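Local coordinates for metallophosphoesterase (Sphaerobacter thermophilus, PDB 3RQZ), which is a zinc-binding metallophosphoesterase of the YfcE family that probably acts as a phosphatase, cleaving phosphate esters at a two-metal centre, at residues Ile59-Asn64 / Asn106-Gly111; Gly118-Pro123 / Cys146-Thr151. All coordinates share one frame; numbering follows the deposited sequence.

Contact 1 of 2, residues Ile59-Asn64 / Asn106-Gly111; sequences ISVIGN and NRMIDG
Ile59 reaches Met108 with the tip of its longer branch: CD1 lies 3.6 Å from Met108 CB and more loosely against the selenomethionine's terminal CE. A chi1 of -60° sets Ile59 CG1 beside the backbone N, anti to the carbonyl carbon, and chi2 (-79°) then brings CD1 to Met108, although the side chain does not set out straight toward it. Val61, by contrast, faces across directly. Its CG1 touches Met108 CG at 3.7 Å and also rests near the backbone N of Met108, so one short branch touches both side chain and main chain of Met108. Met108 is bent at chi2 and chi3; its CB and CG take up both aliphatic neighbours, a task suited to a flexible, unbranched residue. Farther along, Ile62 uses CG2, set between its own backbone N and carbonyl carbon, to meet Asn106 CB at 3.9 Å. The Asn106 side chain otherwise heads away, contributing carbon alone. A water lies 2.8 Å from both Ile62 O and Asn106 O, though other acceptors compete for its two protons. Apart from this water, the nearly antiparallel segments meet through packing, with no direct backbone bond between them. Strand 59-60 borders one sheet beside strand 31-34, strand 107-110 borders the other beside strand 113-116, and Val115 packs against both Ile59 and Val61 in the seam between these sheets.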
loop_
_atom_site.group_PDB
_atom_site.type_symbol
_atom_site.label_atom_id
_atom_site.label_comp_id
_atom_site.label_asym_id
_atom_site.label_seq_id
_atom_site.Cartn_x
_atom_site.Cartn_y
_atom_site.Cartn_z
ATOM N N ILE A 59 9.045 0.825 -9.528
ATOM C CA ILE A 59 8.542 -0.165 -8.577
ATOM C C ILE A 59 7.035 0.037 -8.432
ATOM O O ILE A 59 6.588 1.052 -7.913
ATOM C CB ILE A 59 9.242 -0.081 -7.176
ATOM C CG1 ILE A 59 10.759 -0.305 -7.274
ATOM C CG2 ILE A 59 8.628 -1.120 -6.169
ATOM C CD1 ILE A 59 11.135 -1.743 -7.399
ATOM N N SER A 60 6.260 -0.913 -8.935
ATOM C CA SER A 60 4.803 -0.874 -8.826
ATOM C C SER A 60 4.353 -2.330 -8.894
ATOM O O SER A 60 4.397 -2.953 -9.962
ATOM C CB SER A 60 4.189 -0.082 -9.999
ATOM O OG SER A 60 2.760 0.002 -9.891
ATOM N N VAL A 61 3.973 -2.901 -7.750
ATOM C CA VAL A 61 3.650 -4.301 -7.717
ATOM C C VAL A 61 2.121 -4.453 -7.519
ATOM O O VAL A 61 1.459 -3.533 -7.058
ATOM C CB VAL A 61 4.515 -5.086 -6.633
ATOM C CG1 VAL A 61 6.042 -5.008 -6.974
ATOM C CG2 VAL A 61 4.265 -4.572 -5.223
ATOM N N ILE A 62 1.570 -5.591 -7.931
ATOM C CA ILE A 62 0.136 -5.791 -7.942
ATOM C C ILE A 62 -0.283 -6.168 -6.521
ATOM O O ILE A 62 0.487 -6.836 -5.798
ATOM C CB ILE A 62 -0.251 -6.900 -8.969
ATOM C CG1 ILE A 62 -1.752 -7.018 -9.107
ATOM C CG2 ILE A 62 0.310 -8.299 -8.593
ATOM C CD1 ILE A 62 -2.225 -6.780 -10.486
ATOM N N GLY A 63 -1.464 -5.698 -6.102
ATOM C CA GLY A 63 -2.088 -6.141 -4.838
ATOM C C GLY A 63 -3.217 -7.134 -5.092
ATOM O O GLY A 63 -3.599 -7.369 -6.257
ATOM N N ASN A 64 -3.759 -7.732 -4.025
ATOM C CA ASN A 64 -4.843 -8.717 -4.203
ATOM C C ASN A 64 -6.120 -8.083 -4.782
ATOM O O ASN A 64 -6.845 -8.706 -5.592
ATOM C CB ASN A 64 -5.130 -9.470 -2.880
ATOM C CG ASN A 64 -5.390 -8.520 -1.703
ATOM O OD1 ASN A 64 -4.561 -7.668 -1.386
ATOM N ND2 ASN A 64 -6.525 -8.701 -1.029
ATOM N N ASN A 106 4.292 -9.415 -9.420
ATOM C CA ASN A 106 3.950 -9.527 -7.991
ATOM C C ASN A 106 5.152 -9.291 -7.073
ATOM O O ASN A 106 5.015 -9.226 -5.866
ATOM C CB ASN A 106 3.178 -10.836 -7.704
ATOM C CG ASN A 106 4.013 -12.079 -7.840
ATOM O OD1 ASN A 106 5.215 -12.043 -7.714
ATOM N ND2 ASN A 106 3.351 -13.211 -8.083
ATOM N N ARG A 107 6.343 -9.152 -7.661
ATOM C CA ARG A 107 7.548 -9.018 -6.862
ATOM C C ARG A 107 8.567 -8.219 -7.633
ATOM O O ARG A 107 8.850 -8.523 -8.788
ATOM C CB ARG A 107 8.138 -10.391 -6.510
ATOM C CG ARG A 107 9.307 -10.369 -5.441
ATOM C CD ARG A 107 10.167 -11.645 -5.451
ATOM N NE ARG A 107 9.386 -12.861 -5.597
ATOM C CZ ARG A 107 8.961 -13.613 -4.580
ATOM N NH1 ARG A 107 8.225 -14.686 -4.822
ATOM N NH2 ARG A 107 9.278 -13.306 -3.330
HETATM N N MSE A 108 9.185 -7.251 -6.979
HETATM C CA MSE A 108 10.363 -6.607 -7.560
HETATM C C MSE A 108 11.582 -6.788 -6.647
HETATM O O MSE A 108 11.500 -6.573 -5.436
HETATM C CB MSE A 108 10.077 -5.125 -7.829
HETATM C CG MSE A 108 9.108 -4.914 -9.070
HETATM SE SE MSE A 108 10.016 -5.404 -10.753
HETATM C CE MSE A 108 11.527 -4.267 -10.494
ATOM N N ILE A 109 12.685 -7.238 -7.234
ATOM C CA ILE A 109 13.987 -7.325 -6.551
ATOM C C ILE A 109 14.944 -6.380 -7.270
ATOM O O ILE A 109 15.158 -6.529 -8.484
ATOM C CB ILE A 109 14.582 -8.761 -6.570
ATOM C CG1 ILE A 109 13.611 -9.779 -5.930
ATOM C CG2 ILE A 109 15.986 -8.804 -5.841
ATOM C CD1 ILE A 109 13.920 -11.238 -6.287
ATOM N N ASP A 110 15.480 -5.384 -6.555
ATOM C CA ASP A 110 16.473 -4.476 -7.132
ATOM C C ASP A 110 17.458 -4.070 -6.047
ATOM O O ASP A 110 17.071 -3.396 -5.086
ATOM C CB ASP A 110 15.829 -3.193 -7.711
ATOM C CG ASP A 110 16.851 -2.305 -8.439
ATOM O OD1 ASP A 110 17.964 -2.799 -8.813
ATOM O OD2 ASP A 110 16.550 -1.111 -8.660
ATOM N N GLY A 111 18.698 -4.528 -6.181
ATOM C CA GLY A 111 19.795 -4.107 -5.295
ATOM C C GLY A 111 19.530 -4.568 -3.892
ATOM O O GLY A 111 19.282 -5.750 -3.663
HETATM O O HOH W 1 2.743 -8.142 -4.750
#

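Contact 2 of 2, residues Gly118-Pro123 / Cys146-Thr151; sequences GSPRHP and CFVGHT
The His150 imidazole is approached obliquely by Gly118, whose CA lies 4.0 Å from ring atom CD2 and 3.9 Å from His150 CB. Tyr127 stacks on the same imidazole, and His117 meets it with the planes turned by about 50°. Its NE2 is bonded to Trp125 O, consistent with ND1 being the nitrogen turned to the zinc. With CG anti to the backbone N (chi1 -165°), the ring extends from a CB that itself rests against Gly118 CA. At Gly118 a beta carbon would sit tightly against His150 CD2 and be crowded by Pro123 O, so a residue without a side chain suits this place.

The puckered Pro120 ring presents CG and CD to Cys146 SG, both at 3.8 Å; the large, weakly polar sulfur fits an apolar ring well. Between these two ends, Val148 brings CB to 3.4 Å from Gly118 O and CG1 to 3.6 Å, so the carbonyl rests on a branched aliphatic surface. That oxygen is not left without a polar partner: a water donates to it and also to Gly149 O at 2.8 Å, bridging the two main chains. Ser119 OG accepts from His122 N, an ST motif that folds the loop back on itself.

His150 has positive phi (80°), and its N is bonded to Asp11 OD2. Gly149, His150, Thr151 and the zinc ligand His152 form the Gly-His-X-His signature of metallophosphoesterases, which follows a strand end and delivers two histidines to the dinuclear zinc site.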
loop_
_atom_site.group_PDB
_atom_site.type_symbol
_atom_site.label_atom_id
_atom_site.label_comp_id
_atom_site.label_asym_id
_atom_site.label_seq_id
_atom_site.Cartn_x
_atom_site.Cartn_y
_atom_site.Cartn_z
ATOM N N GLY A 118 2.232 -8.421 -0.151
ATOM C CA GLY A 118 1.878 -9.159 1.068
ATOM C C GLY A 118 3.118 -9.696 1.764
ATOM O O GLY A 118 3.566 -9.155 2.776
ATOM N N SER A 119 3.707 -10.754 1.227
ATOM C CA SER A 119 4.884 -11.289 1.867
ATOM C C SER A 119 5.816 -11.924 0.842
ATOM O O SER A 119 5.367 -12.319 -0.247
ATOM C CB SER A 119 4.494 -12.319 2.932
ATOM O OG SER A 119 4.390 -13.594 2.324
ATOM N N PRO A 120 7.121 -12.024 1.158
ATOM C CA PRO A 120 7.949 -12.665 0.125
ATOM C C PRO A 120 7.691 -14.172 -0.058
ATOM O O PRO A 120 8.034 -14.735 -1.121
ATOM C CB PRO A 120 9.389 -12.347 0.569
ATOM C CG PRO A 120 9.292 -11.938 1.974
ATOM C CD PRO A 120 7.948 -11.303 2.146
ATOM N N ARG A 121 7.052 -14.831 0.915
ATOM C CA ARG A 121 6.585 -16.206 0.675
ATOM C C ARG A 121 5.405 -16.257 -0.282
ATOM O O ARG A 121 5.348 -17.126 -1.178
ATOM C CB ARG A 121 6.172 -16.927 1.972
ATOM C CG ARG A 121 7.277 -17.160 2.948
ATOM C CD ARG A 121 6.928 -18.314 3.866
ATOM N NE ARG A 121 5.741 -18.004 4.656
ATOM C CZ ARG A 121 5.244 -18.812 5.576
ATOM N NH1 ARG A 121 4.147 -18.462 6.237
ATOM N NH2 ARG A 121 5.854 -19.964 5.836
ATOM N N HIS A 122 4.447 -15.351 -0.066
ATOM C CA HIS A 122 3.201 -15.307 -0.837
ATOM C C HIS A 122 2.876 -13.882 -1.218
ATOM O O HIS A 122 2.091 -13.230 -0.539
ATOM C CB HIS A 122 2.064 -15.914 0.002
ATOM C CG HIS A 122 2.388 -17.280 0.520
ATOM N ND1 HIS A 122 2.418 -18.386 -0.297
ATOM C CD2 HIS A 122 2.727 -17.718 1.761
ATOM C CE1 HIS A 122 2.738 -19.453 0.419
ATOM N NE2 HIS A 122 2.930 -19.074 1.670
ATOM N N PRO A 123 3.478 -13.392 -2.320
ATOM C CA PRO A 123 3.500 -11.973 -2.651
ATOM C C PRO A 123 2.158 -11.247 -2.594
ATOM O O PRO A 123 2.089 -10.117 -2.086
ATOM C CB PRO A 123 4.088 -11.960 -4.072
ATOM C CG PRO A 123 4.969 -13.126 -4.117
ATOM C CD PRO A 123 4.409 -14.156 -3.178
ATOM N N CYS A 146 13.114 -5.834 2.864
ATOM C CA CYS A 146 11.848 -6.195 2.173
ATOM C C CYS A 146 10.719 -5.248 2.569
ATOM O O CYS A 146 10.434 -5.065 3.777
ATOM C CB CYS A 146 11.418 -7.635 2.484
ATOM S SG CYS A 146 10.035 -8.213 1.419
ATOM N N PHE A 147 10.106 -4.626 1.566
ATOM C CA PHE A 147 8.978 -3.720 1.763
ATOM C C PHE A 147 7.699 -4.447 1.443
ATOM O O PHE A 147 7.589 -5.100 0.389
ATOM C CB PHE A 147 9.106 -2.456 0.884
ATOM C CG PHE A 147 10.258 -1.576 1.287
ATOM C CD1 PHE A 147 10.120 -0.693 2.368
ATOM C CD2 PHE A 147 11.506 -1.696 0.662
ATOM C CE1 PHE A 147 11.201 0.121 2.767
ATOM C CE2 PHE A 147 12.583 -0.884 1.039
ATOM C CZ PHE A 147 12.441 0.021 2.092
ATOM N N VAL A 148 6.741 -4.333 2.354
ATOM C CA VAL A 148 5.457 -5.021 2.232
ATOM C C VAL A 148 4.297 -4.081 2.581
ATOM O O VAL A 148 4.510 -3.076 3.254
ATOM C CB VAL A 148 5.399 -6.283 3.148
ATOM C CG1 VAL A 148 6.573 -7.229 2.889
ATOM C CG2 VAL A 148 5.358 -5.900 4.656
ATOM N N GLY A 149 3.077 -4.405 2.129
ATOM C CA GLY A 149 1.864 -3.645 2.497
ATOM C C GLY A 149 0.804 -4.578 3.066
ATOM O O GLY A 149 1.110 -5.404 3.964
ATOM N N HIS A 150 -0.434 -4.406 2.580
ATOM C CA HIS A 150 -1.536 -5.393 2.735
ATOM C C HIS A 150 -2.232 -5.345 4.114
ATOM O O HIS A 150 -3.450 -5.506 4.213
ATOM C CB HIS A 150 -0.981 -6.805 2.407
ATOM C CG HIS A 150 -2.004 -7.876 2.168
ATOM N ND1 HIS A 150 -3.268 -7.642 1.666
ATOM C CD2 HIS A 150 -1.906 -9.220 2.318
ATOM C CE1 HIS A 150 -3.911 -8.794 1.546
ATOM N NE2 HIS A 150 -3.098 -9.768 1.918
ATOM N N THR A 151 -1.494 -5.094 5.181
ATOM C CA THR A 151 -2.135 -5.016 6.490
ATOM C C THR A 151 -2.798 -3.659 6.733
ATOM O O THR A 151 -3.693 -3.547 7.564
ATOM C CB THR A 151 -1.099 -5.224 7.608
ATOM O OG1 THR A 151 -0.110 -4.193 7.476
ATOM C CG2 THR A 151 -0.416 -6.588 7.478
HETATM O O HOH W 2 2.071 -7.908 4.885
#

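Overall arrangement
Contact 1 closes before contact 2 opens along the chain, and their centres lie 9 Å apart. Both reach the five-stranded sheet: strand 107-110 forms its edge, strand 113-116 comes next and leads into the loop 118-123, and strand 145-147 follows on the inside. Contact 1 ties that edge to an outermost strand, 59-60, of the six-stranded sheet, whereas contact 2 lies deeper, where loops leave the strand ends. The two are stitched together by a probable hydrogen bond from Arg107 NH2 to Pro120 O and by Asn106 packing on Pro123. Segments 59-64 and 146-151 both run toward the zinc site, where His150 is a ligand, as expected of a two-sheet metallophosphoesterase core.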